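Long-range contacts in Nsp15 (Middle East respiratory syndrome-related coronavirus, PDB 5YVD), which cleaves RNA as a viral endoribonuclease, probably with a preference for uridylates, and assembles from six subunits: residues 79-84 with 97-102; 13-18 with 58-63; 145-150 with 172-177; 85-90 with 153-158. All blocks are in the same frame, centred on the assembly; numbering follows the deposited sequence.

Contact 1 of 4, residues 79-84 with 97-102; sequences ICYKFV and ATIGVC
Ile99 turns its whole branched side chain onto residues 79-81. Its CB lies 3.5 Å from Cys80 O. From there the two branches part: with CG1 anti to the carbonyl carbon (chi1 -65°), CG2 lies anti to the backbone N and reaches CD2 of the Tyr81 ring at 3.9 Å, while CG1 runs to Ile79, 3.4 Å from Ile79 CD1. The tip, Ile99 CD1, ends 3.5 Å from the same Ile79 CD1, the two isoleucines crossing at about a right angle. A beta-branched apolar residue suits this place because it can fill two directions at once. Ile79 CD1 also rests on Ala97 CB. On the polar side, a single water ties the two segments together: it donates to Cys80 O and Phe83 O and accepts from Thr98 OG1 and Ile99 N, serving four groups that do not pair directly. A weak bond, Lys82 N to Ile99 O (2.8 Å), adds one direct link. Gly100 takes a positive phi, which glycine accepts readily. Strand 79-80 edges its sheet beside strand 115-118, whose Ile115 touches both Tyr81 and Ile99, while helix 124-129 packs on Tyr81.

Contact 2 of 4, residues 13-18 with 58-63; sequences GHFIGV and YAKRAV
Phe15 and His14 meet the end of helix 51-59 and the residues after it through one backbone bond and several side-chain contacts. Phe15 N donates to Ala59 O (2.9 Å, 159° at the hydrogen), approaching from above the carbonyl plane. Phe15 CG stands anti to the backbone N (chi1 -175°), and the ring lies alongside Lys60, the two side chains pointing the same way: CG of Lys60 comes 3.6 Å from Phe15 CD2, and CE of Lys60 sits over the ring face, 4.2 Å from its centroid. A long aliphatic lysine thus offers CH groups to the ring, while its NZ pairs with Glu56. On the other flank, CG2 of Val63 meets His14 ND1 at 3.6 Å. In the next shell, Arg61 N and NE both donate to Tyr58 O from opposite faces of that carbonyl, with NH2 over the rim of one face of the Tyr58 ring and near His14 CB. Gly13, with positive phi, lets the chain leave helix 2-12, on which the small Ala59 packs. This packing of loop on helix end lies largely in the N-terminal oligomerisation region; consistent with that role, Tyr58 OH bonds Glu263 of a second subunit, with Ala287 of that subunit against His14.

Contact 3 of 4, residues 145-150 with 172-177; sequences YPCMVG and KFYLYK
Met148 and Leu175 form the hydrogen-bonded pair of a short antiparallel ladder that adds strand 148-149 to the border of a mixed beta sheet, beside strand 174-178. Leu175 N donates to Met148 O (2.9 Å), Met148 N returns a bond to Leu175 O, and Gly150 N reaches Phe173 O at 2.8 Å. The closely packed part lies toward Cys147. With its SG anti to the backbone N (chi1 162°), the sulfur meets the Tyr174 ring at its edge, 5.1 Å from the centroid, and stands oblique to the Tyr176 ring, whose CE1 lies 3.7 Å from Cys147 CB. A small, polarisable side chain fits the corner beside two large rings. Tyr176 is buried: Phe128 and Phe136 pack on it and its OH bonds Ile142 N. Leu175, on the same face as Met148, is buried against Ile137, as suits an aliphatic residue. Beyond Cys147, where the two segments part, a water donates to Pro146 O and weakly accepts from Lys177 N. The looser side is that of exposed Val149, its CG2 beside the edge of Tyr174. Near it Lys172, bent at chi2 and chi3, forms a salt bridge to Asp152 and gives a weak bond from NZ to Gly150 O, 3.2 Å.

Contact 4 of 4, residues 85-90 with 153-158; sequences LWDYER and YAYFNG
Tyr88 and Tyr155 meet through a backbone-to-hydroxyl hydrogen bond: Tyr88 N donates to Tyr155 OH (3.1 Å, 162° at the hydrogen). A tyrosine suits the strand 153-156 because its ring, with CG anti to the backbone N (chi1 -171°), spans the gap between the strands and carries an acceptor to its far side. A second polar link is indirect, a water lying 2.6 Å from Tyr88 OH and donating to Asn157 OD1. The amide's other end, Asn157 ND2, bonds Thr278 of a second subunit.

Packing covers both faces of the Tyr88 ring: Asn157 C lies over the centre of one face, 3.6 Å above its plane, with Gly158 N offset toward the rim, and Trp86 CD1 covers the centre of the opposite face. Glycine at 158, with positive phi, lets the backbone itself press on the ring. Tyr88 CD1 in turn comes to the edge of the Tyr155 ring, 4.1 Å from Tyr155 CE1.

Both segments change direction here: 157-158 link strands 153-156 and 159-162 in a beta hairpin, and residues 87-90 form an Asx motif as they lead from strand 86-87 toward strand 92-93.

Within that turn Asp87 makes a hydrogen bond and a salt bridge. Asp87 OD1 accepts from Arg90 N, three residues on, in a nearly straight bond (174°), and Asp87 OD2 forms a salt bridge with Arg90 NE at 3.1 Å, met from above the carboxylate plane. The bridge links the first and last residues of the turn, while Arg90 NH2 bonds Ile93 O.

In the fold
From the N terminus, contact 2 is the first to close, bringing the segment after helix 2-12 to the end of helix 51-59 across 39 residues that hold three strands and most of helix 51-59. Contact 1 then opens and closes a short loop of twelve residues holding strands 86-87 and 92-93. Contact 4 starts inside that loop and ends far beyond it, so it crosses contact 1; it also crosses contact 3, which opens before residues 153-158 and closes after them. None nests. Contacts 1 and 3 reach opposite borders of one mixed sheet, while contacts 1 and 4 touch contact 2, joining the N-terminal region to the middle domain. Contacts 2 and 4 both face a second subunit.

Contact 1 of 4, residues 79-84 with 97-102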
loop_
_atom_site.group_PDB
_atom_site.type_symbol
_atom_site.label_atom_id
_atom_site.label_comp_id
_atom_site.label_asym_id
_atom_site.label_seq_id
_atom_site.Cartn_x
_atom_site.Cartn_y
_atom_site.Cartn_z
ATOM N N ILE A 79 13.768 20.664 17.203
ATOM C CA ILE A 79 14.049 20.749 15.752
ATOM C C ILE A 79 15.461 21.314 15.501
ATOM O O ILE A 79 16.058 21.927 16.406
ATOM C CB ILE A 79 12.963 21.615 15.098
ATOM C CG1 ILE A 79 13.132 21.723 13.589
ATOM C CG2 ILE A 79 12.939 23.004 15.710
ATOM C CD1 ILE A 79 11.867 22.228 12.915
ATOM N N CYS A 80 16.026 21.089 14.317
ATOM C CA CYS A 80 17.368 21.599 14.045
ATOM C C CYS A 80 17.316 22.771 13.040
ATOM O O CYS A 80 16.408 22.860 12.215
ATOM C CB CYS A 80 18.282 20.474 13.533
ATOM S SG CYS A 80 18.804 19.220 14.746
ATOM N N TYR A 81 18.307 23.664 13.114
ATOM C CA TYR A 81 18.357 24.857 12.274
ATOM C C TYR A 81 19.272 24.688 11.092
ATOM O O TYR A 81 20.485 24.738 11.225
ATOM C CB TYR A 81 18.838 26.060 13.075
ATOM C CG TYR A 81 18.804 27.382 12.313
ATOM C CD1 TYR A 81 19.979 27.974 11.848
ATOM C CD2 TYR A 81 17.591 28.049 12.072
ATOM C CE1 TYR A 81 19.959 29.181 11.174
ATOM C CE2 TYR A 81 17.566 29.263 11.391
ATOM C CZ TYR A 81 18.755 29.828 10.938
ATOM O OH TYR A 81 18.744 31.051 10.276
ATOM N N LYS A 82 18.664 24.505 9.932
ATOM C CA LYS A 82 19.363 24.476 8.655
ATOM C C LYS A 82 20.183 23.217 8.484
ATOM O O LYS A 82 21.025 23.140 7.603
ATOM C CB LYS A 82 20.196 25.743 8.434
ATOM C CG LYS A 82 19.373 26.914 7.914
ATOM C CD LYS A 82 20.248 28.155 7.757
ATOM C CE LYS A 82 19.858 28.978 6.538
ATOM N NZ LYS A 82 18.439 29.423 6.607
ATOM N N PHE A 83 19.890 22.216 9.297
ATOM C CA PHE A 83 20.424 20.892 9.066
ATOM C C PHE A 83 19.441 19.873 9.597
ATOM O O PHE A 83 18.472 20.203 10.241
ATOM C CB PHE A 83 21.825 20.705 9.705
ATOM C CG PHE A 83 21.824 20.691 11.214
ATOM C CD1 PHE A 83 21.828 21.875 11.929
ATOM C CD2 PHE A 83 21.828 19.496 11.916
ATOM C CE1 PHE A 83 21.811 21.863 13.308
ATOM C CE2 PHE A 83 21.817 19.490 13.308
ATOM C CZ PHE A 83 21.809 20.672 14.000
ATOM N N VAL A 84 19.720 18.620 9.319
ATOM C CA VAL A 84 18.846 17.535 9.704
ATOM C C VAL A 84 19.739 16.377 10.098
ATOM O O VAL A 84 20.824 16.197 9.534
ATOM C CB VAL A 84 17.913 17.176 8.529
ATOM C CG1 VAL A 84 18.440 15.992 7.723
ATOM C CG2 VAL A 84 16.500 16.950 9.027
ATOM N N ALA A 97 9.568 17.765 11.879
ATOM C CA ALA A 97 9.641 18.952 11.042
ATOM C C ALA A 97 11.090 19.322 10.860
ATOM O O ALA A 97 11.953 18.814 11.550
ATOM C CB ALA A 97 8.868 20.115 11.662
ATOM N N THR A 98 11.335 20.248 9.945
ATOM C CA THR A 98 12.671 20.656 9.575
ATOM C C THR A 98 12.705 22.192 9.343
ATOM O O THR A 98 11.656 22.853 9.270
ATOM C CB THR A 98 13.071 19.859 8.333
ATOM O OG1 THR A 98 14.481 19.648 8.327
ATOM C CG2 THR A 98 12.670 20.570 7.089
ATOM N N ILE A 99 13.904 22.770 9.281
ATOM C CA ILE A 99 14.066 24.213 9.048
ATOM C C ILE A 99 15.187 24.474 8.053
ATOM O O ILE A 99 16.356 24.148 8.299
ATOM C CB ILE A 99 14.378 24.976 10.339
ATOM C CG1 ILE A 99 13.195 24.897 11.312
ATOM C CG2 ILE A 99 14.677 26.438 10.028
ATOM C CD1 ILE A 99 13.538 25.282 12.731
ATOM N N GLY A 100 14.811 25.054 6.919
ATOM C CA GLY A 100 15.752 25.399 5.890
ATOM C C GLY A 100 16.447 24.197 5.332
ATOM O O GLY A 100 17.635 24.259 5.052
ATOM N N VAL A 101 15.718 23.104 5.143
ATOM C CA VAL A 101 16.314 21.891 4.558
ATOM C C VAL A 101 15.503 21.301 3.396
ATOM O O VAL A 101 16.079 20.923 2.387
ATOM C CB VAL A 101 16.510 20.808 5.636
ATOM C CG1 VAL A 101 17.077 19.543 5.031
ATOM C CG2 VAL A 101 17.440 21.306 6.717
ATOM N N CYS A 102 14.188 21.177 3.559
ATOM C CA CYS A 102 13.309 20.576 2.555
ATOM C C CYS A 102 11.995 21.366 2.573
ATOM O O CYS A 102 11.385 21.548 3.640
ATOM C CB CYS A 102 13.081 19.102 2.889
ATOM S SG CYS A 102 11.771 18.217 1.986
HETATM O O HOH W 1 16.052 20.860 10.340
#

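Contact 2 of 4, residues 13-18 with 58-63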
loop_
_atom_site.group_PDB
_atom_site.type_symbol
_atom_site.label_atom_id
_atom_site.label_comp_id
_atom_site.label_asym_id
_atom_site.label_seq_id
_atom_site.Cartn_x
_atom_site.Cartn_y
_atom_site.Cartn_z
ATOM N N GLY A 13 27.344 10.279 -3.358
ATOM C CA GLY A 13 27.168 9.599 -2.090
ATOM C C GLY A 13 26.079 10.186 -1.216
ATOM O O GLY A 13 25.501 9.477 -0.411
ATOM N N HIS A 14 25.828 11.486 -1.337
ATOM C CA HIS A 14 24.758 12.148 -0.589
ATOM C C HIS A 14 24.417 13.482 -1.268
ATOM O O HIS A 14 24.883 13.743 -2.360
ATOM C CB HIS A 14 25.129 12.335 0.888
ATOM C CG HIS A 14 26.263 13.275 1.119
ATOM N ND1 HIS A 14 26.157 14.377 1.941
ATOM C CD2 HIS A 14 27.535 13.272 0.651
ATOM C CE1 HIS A 14 27.313 15.019 1.956
ATOM N NE2 HIS A 14 28.164 14.369 1.183
ATOM N N PHE A 15 23.595 14.313 -0.664
ATOM C CA PHE A 15 23.277 15.553 -1.323
ATOM C C PHE A 15 24.335 16.654 -1.117
ATOM O O PHE A 15 24.580 17.086 0.010
ATOM C CB PHE A 15 21.911 16.058 -0.869
ATOM C CG PHE A 15 21.485 17.259 -1.594
ATOM C CD1 PHE A 15 21.117 17.163 -2.924
ATOM C CD2 PHE A 15 21.504 18.496 -0.975
ATOM C CE1 PHE A 15 20.728 18.304 -3.633
ATOM C CE2 PHE A 15 21.134 19.631 -1.664
ATOM C CZ PHE A 15 20.744 19.536 -3.000
ATOM N N ILE A 16 24.944 17.136 -2.186
ATOM C CA ILE A 16 25.852 18.280 -2.054
ATOM C C ILE A 16 25.552 19.440 -3.019
ATOM O O ILE A 16 26.373 20.329 -3.164
ATOM C CB ILE A 16 27.331 17.857 -2.202
ATOM C CG1 ILE A 16 27.630 17.374 -3.629
ATOM C CG2 ILE A 16 27.687 16.770 -1.192
ATOM C CD1 ILE A 16 29.104 17.385 -3.974
ATOM N N GLY A 17 24.389 19.422 -3.676
ATOM C CA GLY A 17 23.970 20.522 -4.570
ATOM C C GLY A 17 24.505 20.479 -5.999
ATOM O O GLY A 17 24.317 21.413 -6.751
ATOM N N VAL A 18 25.153 19.392 -6.391
ATOM C CA VAL A 18 25.616 19.229 -7.762
ATOM C C VAL A 18 24.431 19.071 -8.712
ATOM O O VAL A 18 23.392 18.574 -8.317
ATOM C CB VAL A 18 26.554 18.018 -7.853
ATOM C CG1 VAL A 18 26.468 17.318 -9.189
ATOM C CG2 VAL A 18 27.980 18.465 -7.571
ATOM N N TYR A 58 16.936 11.932 4.240
ATOM C CA TYR A 58 18.059 11.011 4.195
ATOM C C TYR A 58 19.243 11.565 3.394
ATOM O O TYR A 58 20.351 11.654 3.906
ATOM C CB TYR A 58 17.634 9.679 3.611
ATOM C CG TYR A 58 18.778 8.727 3.475
ATOM C CD1 TYR A 58 19.204 8.277 2.218
ATOM C CD2 TYR A 58 19.457 8.296 4.592
ATOM C CE1 TYR A 58 20.269 7.418 2.094
ATOM C CE2 TYR A 58 20.525 7.440 4.479
ATOM C CZ TYR A 58 20.923 7.009 3.239
ATOM O OH TYR A 58 21.973 6.146 3.181
ATOM N N ALA A 59 19.022 11.934 2.143
ATOM C CA ALA A 59 20.138 12.417 1.324
ATOM C C ALA A 59 20.744 13.706 1.841
ATOM O O ALA A 59 21.924 13.964 1.626
ATOM C CB ALA A 59 19.720 12.603 -0.121
ATOM N N LYS A 60 19.955 14.501 2.523
ATOM C CA LYS A 60 20.412 15.752 3.042
ATOM C C LYS A 60 20.955 15.607 4.442
ATOM O O LYS A 60 21.388 16.551 5.028
ATOM C CB LYS A 60 19.282 16.760 2.974
ATOM C CG LYS A 60 19.190 17.454 1.639
ATOM C CD LYS A 60 17.793 17.896 1.307
ATOM C CE LYS A 60 17.776 18.966 0.243
ATOM N NZ LYS A 60 16.727 19.975 0.494
ATOM N N ARG A 61 20.946 14.402 4.971
ATOM C CA ARG A 61 21.473 14.141 6.298
ATOM C C ARG A 61 22.758 14.864 6.492
ATOM O O ARG A 61 23.507 15.013 5.575
ATOM C CB ARG A 61 21.666 12.647 6.505
ATOM C CG ARG A 61 23.063 12.126 6.279
ATOM C CD ARG A 61 23.084 10.633 6.023
ATOM N NE ARG A 61 22.843 10.387 4.625
ATOM C CZ ARG A 61 23.528 9.556 3.867
ATOM N NH1 ARG A 61 24.496 8.827 4.352
ATOM N NH2 ARG A 61 23.219 9.453 2.606
ATOM N N ALA A 62 23.013 15.333 7.690
ATOM C CA ALA A 62 24.254 16.001 7.978
ATOM C C ALA A 62 25.386 15.063 8.269
ATOM O O ALA A 62 25.352 14.379 9.239
ATOM C CB ALA A 62 24.067 16.902 9.148
ATOM N N VAL A 63 26.418 15.094 7.450
ATOM C CA VAL A 63 27.504 14.151 7.554
ATOM C C VAL A 63 28.632 14.682 8.420
ATOM O O VAL A 63 29.678 15.090 7.930
ATOM C CB VAL A 63 28.012 13.774 6.173
ATOM C CG1 VAL A 63 29.068 12.658 6.272
ATOM C CG2 VAL A 63 26.825 13.310 5.367
#

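Contact 3 of 4, residues 145-150 with 172-177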
loop_
_atom_site.group_PDB
_atom_site.type_symbol
_atom_site.label_atom_id
_atom_site.label_comp_id
_atom_site.label_asym_id
_atom_site.label_seq_id
_atom_site.Cartn_x
_atom_site.Cartn_y
_atom_site.Cartn_z
ATOM N N TYR A 145 30.373 31.739 28.554
ATOM C CA TYR A 145 28.978 31.485 28.910
ATOM C C TYR A 145 28.867 30.152 29.675
ATOM O O TYR A 145 29.760 29.283 29.569
ATOM C CB TYR A 145 28.103 31.474 27.659
ATOM C CG TYR A 145 28.127 32.768 26.885
ATOM C CD1 TYR A 145 27.482 33.898 27.373
ATOM C CD2 TYR A 145 28.784 32.867 25.667
ATOM C CE1 TYR A 145 27.487 35.095 26.675
ATOM C CE2 TYR A 145 28.798 34.068 24.951
ATOM C CZ TYR A 145 28.146 35.186 25.466
ATOM O OH TYR A 145 28.156 36.396 24.798
ATOM N N PRO A 146 27.782 29.979 30.449
ATOM C CA PRO A 146 27.613 28.724 31.185
ATOM C C PRO A 146 27.485 27.565 30.218
ATOM O O PRO A 146 26.729 27.651 29.244
ATOM C CB PRO A 146 26.303 28.928 31.963
ATOM C CG PRO A 146 25.994 30.387 31.885
ATOM C CD PRO A 146 26.607 30.857 30.597
ATOM N N CYS A 147 28.206 26.484 30.491
ATOM C CA CYS A 147 28.413 25.463 29.484
ATOM C C CYS A 147 28.349 24.062 30.035
ATOM O O CYS A 147 29.083 23.729 30.943
ATOM C CB CYS A 147 29.777 25.685 28.836
ATOM S SG CYS A 147 30.408 24.261 27.943
ATOM N N MET A 148 27.482 23.240 29.455
ATOM C CA MET A 148 27.513 21.805 29.668
ATOM C C MET A 148 28.579 21.178 28.748
ATOM O O MET A 148 28.539 21.347 27.537
ATOM C CB MET A 148 26.164 21.201 29.334
ATOM C CG MET A 148 24.970 21.844 30.010
ATOM S SD MET A 148 23.451 21.668 29.031
ATOM C CE MET A 148 22.303 21.848 30.396
ATOM N N VAL A 149 29.534 20.456 29.323
ATOM C CA VAL A 149 30.591 19.834 28.549
ATOM C C VAL A 149 30.245 18.392 28.352
ATOM O O VAL A 149 30.182 17.631 29.316
ATOM C CB VAL A 149 31.938 19.884 29.280
ATOM C CG1 VAL A 149 33.023 19.184 28.452
ATOM C CG2 VAL A 149 32.302 21.329 29.584
ATOM N N GLY A 150 30.066 17.998 27.101
ATOM C CA GLY A 150 29.626 16.646 26.793
ATOM C C GLY A 150 30.606 15.553 27.185
ATOM O O GLY A 150 31.691 15.833 27.673
ATOM N N LYS A 172 34.346 16.104 21.627
ATOM C CA LYS A 172 34.027 16.866 22.823
ATOM C C LYS A 172 33.183 18.066 22.421
ATOM O O LYS A 172 33.681 19.014 21.780
ATOM C CB LYS A 172 35.303 17.300 23.557
ATOM C CG LYS A 172 35.038 18.062 24.860
ATOM C CD LYS A 172 35.289 17.256 26.120
ATOM C CE LYS A 172 34.605 15.909 26.138
ATOM N NZ LYS A 172 34.796 15.334 27.488
ATOM N N PHE A 173 31.910 18.028 22.801
ATOM C CA PHE A 173 31.010 19.112 22.441
ATOM C C PHE A 173 30.716 19.980 23.644
ATOM O O PHE A 173 30.644 19.488 24.767
ATOM C CB PHE A 173 29.731 18.596 21.765
ATOM C CG PHE A 173 29.959 18.116 20.357
ATOM C CD1 PHE A 173 30.176 16.757 20.089
ATOM C CD2 PHE A 173 30.010 19.023 19.303
ATOM C CE1 PHE A 173 30.403 16.314 18.793
ATOM C CE2 PHE A 173 30.233 18.589 18.000
ATOM C CZ PHE A 173 30.433 17.237 17.742
ATOM N N TYR A 174 30.616 21.282 23.389
ATOM C CA TYR A 174 30.286 22.262 24.391
ATOM C C TYR A 174 28.890 22.695 24.000
ATOM O O TYR A 174 28.639 23.140 22.875
ATOM C CB TYR A 174 31.311 23.407 24.399
ATOM C CG TYR A 174 32.714 22.900 24.662
ATOM C CD1 TYR A 174 33.151 22.635 25.953
ATOM C CD2 TYR A 174 33.601 22.634 23.611
ATOM C CE1 TYR A 174 34.437 22.157 26.201
ATOM C CE2 TYR A 174 34.890 22.149 23.851
ATOM C CZ TYR A 174 35.299 21.914 25.155
ATOM O OH TYR A 174 36.560 21.426 25.413
ATOM N N LEU A 175 27.989 22.521 24.953
ATOM C CA LEU A 175 26.564 22.523 24.734
ATOM C C LEU A 175 25.919 23.627 25.531
ATOM O O LEU A 175 26.106 23.701 26.750
ATOM C CB LEU A 175 26.016 21.192 25.226
ATOM C CG LEU A 175 26.443 20.009 24.357
ATOM C CD1 LEU A 175 26.498 18.746 25.189
ATOM C CD2 LEU A 175 25.505 19.836 23.171
ATOM N N TYR A 176 25.154 24.482 24.860
ATOM C CA TYR A 176 24.541 25.625 25.536
ATOM C C TYR A 176 23.045 25.552 25.406
ATOM O O TYR A 176 22.517 25.035 24.435
ATOM C CB TYR A 176 25.070 26.943 24.963
ATOM C CG TYR A 176 26.571 27.043 25.050
ATOM C CD1 TYR A 176 27.174 27.792 26.047
ATOM C CD2 TYR A 176 27.388 26.358 24.173
ATOM C CE1 TYR A 176 28.556 27.870 26.170
ATOM C CE2 TYR A 176 28.774 26.433 24.283
ATOM C CZ TYR A 176 29.353 27.196 25.291
ATOM O OH TYR A 176 30.722 27.312 25.420
ATOM N N LYS A 177 22.360 26.052 26.411
ATOM C CA LYS A 177 20.919 26.139 26.345
ATOM C C LYS A 177 20.483 27.505 26.814
ATOM O O LYS A 177 21.023 28.037 27.789
ATOM C CB LYS A 177 20.269 25.042 27.195
ATOM C CG LYS A 177 18.769 25.024 27.074
ATOM C CD LYS A 177 18.163 23.766 27.650
ATOM C CE LYS A 177 16.680 23.683 27.323
ATOM N NZ LYS A 177 15.963 22.784 28.260
HETATM O O HOH W 2 24.258 26.902 28.987
#

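Contact 4 of 4, residues 85-90 with 153-158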
loop_
_atom_site.group_PDB
_atom_site.type_symbol
_atom_site.label_atom_id
_atom_site.label_comp_id
_atom_site.label_asym_id
_atom_site.label_seq_id
_atom_site.Cartn_x
_atom_site.Cartn_y
_atom_site.Cartn_z
ATOM N N LEU A 85 19.300 15.626 11.095
ATOM C CA LEU A 85 20.123 14.595 11.693
ATOM C C LEU A 85 19.496 13.249 11.459
ATOM O O LEU A 85 18.335 13.039 11.843
ATOM C CB LEU A 85 20.253 14.856 13.181
ATOM C CG LEU A 85 21.170 16.016 13.598
ATOM C CD1 LEU A 85 21.191 16.131 15.118
ATOM C CD2 LEU A 85 22.598 15.841 13.097
ATOM N N TRP A 86 20.252 12.345 10.821
ATOM C CA TRP A 86 19.775 10.975 10.542
ATOM C C TRP A 86 20.110 10.052 11.696
ATOM O O TRP A 86 21.248 10.049 12.171
ATOM C CB TRP A 86 20.375 10.420 9.246
ATOM C CG TRP A 86 19.672 9.195 8.698
ATOM C CD1 TRP A 86 20.166 7.919 8.627
ATOM C CD2 TRP A 86 18.356 9.138 8.121
ATOM N NE1 TRP A 86 19.243 7.075 8.034
ATOM C CE2 TRP A 86 18.124 7.793 7.722
ATOM C CE3 TRP A 86 17.354 10.088 7.893
ATOM C CZ2 TRP A 86 16.933 7.381 7.127
ATOM C CZ3 TRP A 86 16.152 9.665 7.262
ATOM C CH2 TRP A 86 15.963 8.331 6.902
ATOM N N ASP A 87 19.100 9.309 12.153
ATOM C CA ASP A 87 19.274 8.211 13.107
ATOM C C ASP A 87 19.303 6.838 12.375
ATOM O O ASP A 87 18.271 6.359 11.849
ATOM C CB ASP A 87 18.157 8.252 14.151
ATOM C CG ASP A 87 18.305 7.160 15.205
ATOM O OD1 ASP A 87 18.762 6.061 14.848
ATOM O OD2 ASP A 87 17.945 7.391 16.375
ATOM N N TYR A 88 20.474 6.204 12.366
ATOM C CA TYR A 88 20.686 5.049 11.506
ATOM C C TYR A 88 20.069 3.777 12.078
ATOM O O TYR A 88 19.695 2.870 11.343
ATOM C CB TYR A 88 22.174 4.822 11.235
ATOM C CG TYR A 88 22.829 5.841 10.324
ATOM C CD1 TYR A 88 23.007 7.156 10.731
ATOM C CD2 TYR A 88 23.300 5.488 9.070
ATOM C CE1 TYR A 88 23.627 8.089 9.909
ATOM C CE2 TYR A 88 23.915 6.422 8.237
ATOM C CZ TYR A 88 24.087 7.724 8.666
ATOM O OH TYR A 88 24.709 8.686 7.860
ATOM N N GLU A 89 19.962 3.685 13.384
ATOM C CA GLU A 89 19.315 2.533 13.960
ATOM C C GLU A 89 17.847 2.596 13.546
ATOM O O GLU A 89 17.304 1.615 13.072
ATOM C CB GLU A 89 19.456 2.553 15.476
ATOM C CG GLU A 89 18.818 1.374 16.209
ATOM C CD GLU A 89 18.563 1.681 17.692
ATOM O OE1 GLU A 89 18.552 2.874 18.066
ATOM O OE2 GLU A 89 18.368 0.738 18.487
ATOM N N ARG A 90 17.207 3.750 13.710
ATOM C CA ARG A 90 15.761 3.849 13.409
ATOM C C ARG A 90 15.505 4.002 11.929
ATOM O O ARG A 90 14.417 3.690 11.480
ATOM C CB ARG A 90 15.083 5.020 14.138
ATOM C CG ARG A 90 15.247 5.002 15.636
ATOM C CD ARG A 90 14.379 6.053 16.289
ATOM N NE ARG A 90 14.828 7.409 15.959
ATOM C CZ ARG A 90 14.112 8.360 15.358
ATOM N NH1 ARG A 90 12.854 8.169 14.983
ATOM N NH2 ARG A 90 14.669 9.534 15.150
ATOM N N TYR A 153 32.517 10.779 24.033
ATOM C CA TYR A 153 32.087 10.122 22.826
ATOM C C TYR A 153 31.002 10.927 22.117
ATOM O O TYR A 153 30.432 11.861 22.672
ATOM C CB TYR A 153 31.540 8.767 23.172
ATOM C CG TYR A 153 30.251 8.844 23.974
ATOM C CD1 TYR A 153 30.278 8.799 25.369
ATOM C CD2 TYR A 153 29.002 8.959 23.338
ATOM C CE1 TYR A 153 29.112 8.868 26.113
ATOM C CE2 TYR A 153 27.827 9.028 24.073
ATOM C CZ TYR A 153 27.882 8.984 25.467
ATOM O OH TYR A 153 26.716 9.040 26.236
ATOM N N ALA A 154 30.690 10.518 20.896
ATOM C CA ALA A 154 29.712 11.207 20.055
ATOM C C ALA A 154 29.233 10.258 18.949
ATOM O O ALA A 154 29.761 9.163 18.773
ATOM C CB ALA A 154 30.338 12.468 19.453
ATOM N N TYR A 155 28.235 10.691 18.200
ATOM C CA TYR A 155 27.646 9.870 17.173
ATOM C C TYR A 155 28.174 10.343 15.833
ATOM O O TYR A 155 28.261 11.538 15.619
ATOM C CB TYR A 155 26.146 10.063 17.242
ATOM C CG TYR A 155 25.310 9.134 16.401
ATOM C CD1 TYR A 155 24.936 9.468 15.097
ATOM C CD2 TYR A 155 24.843 7.945 16.930
ATOM C CE1 TYR A 155 24.119 8.627 14.355
ATOM C CE2 TYR A 155 24.045 7.095 16.188
ATOM C CZ TYR A 155 23.682 7.432 14.913
ATOM O OH TYR A 155 22.884 6.554 14.229
ATOM N N PHE A 156 28.542 9.421 14.944
ATOM C CA PHE A 156 28.955 9.796 13.580
ATOM C C PHE A 156 28.595 8.712 12.545
ATOM O O PHE A 156 29.055 7.569 12.654
ATOM C CB PHE A 156 30.463 10.117 13.545
ATOM C CG PHE A 156 30.978 10.553 12.192
ATOM C CD1 PHE A 156 30.334 11.554 11.464
ATOM C CD2 PHE A 156 32.137 9.987 11.658
ATOM C CE1 PHE A 156 30.820 11.951 10.234
ATOM C CE2 PHE A 156 32.630 10.384 10.427
ATOM C CZ PHE A 156 31.974 11.365 9.716
ATOM N N ASN A 157 27.761 9.073 11.558
ATOM C CA ASN A 157 27.333 8.149 10.501
ATOM C C ASN A 157 26.830 6.766 11.014
ATOM O O ASN A 157 27.091 5.738 10.396
ATOM C CB ASN A 157 28.470 7.937 9.487
ATOM C CG ASN A 157 28.888 9.216 8.768
ATOM O OD1 ASN A 157 28.147 10.204 8.703
ATOM N ND2 ASN A 157 30.090 9.196 8.206
ATOM N N GLY A 158 26.120 6.739 12.134
ATOM C CA GLY A 158 25.656 5.483 12.707
ATOM C C GLY A 158 26.498 4.904 13.841
ATOM O O GLY A 158 25.999 4.079 14.607
HETATM O O HOH W 3 25.617 10.996 8.610
#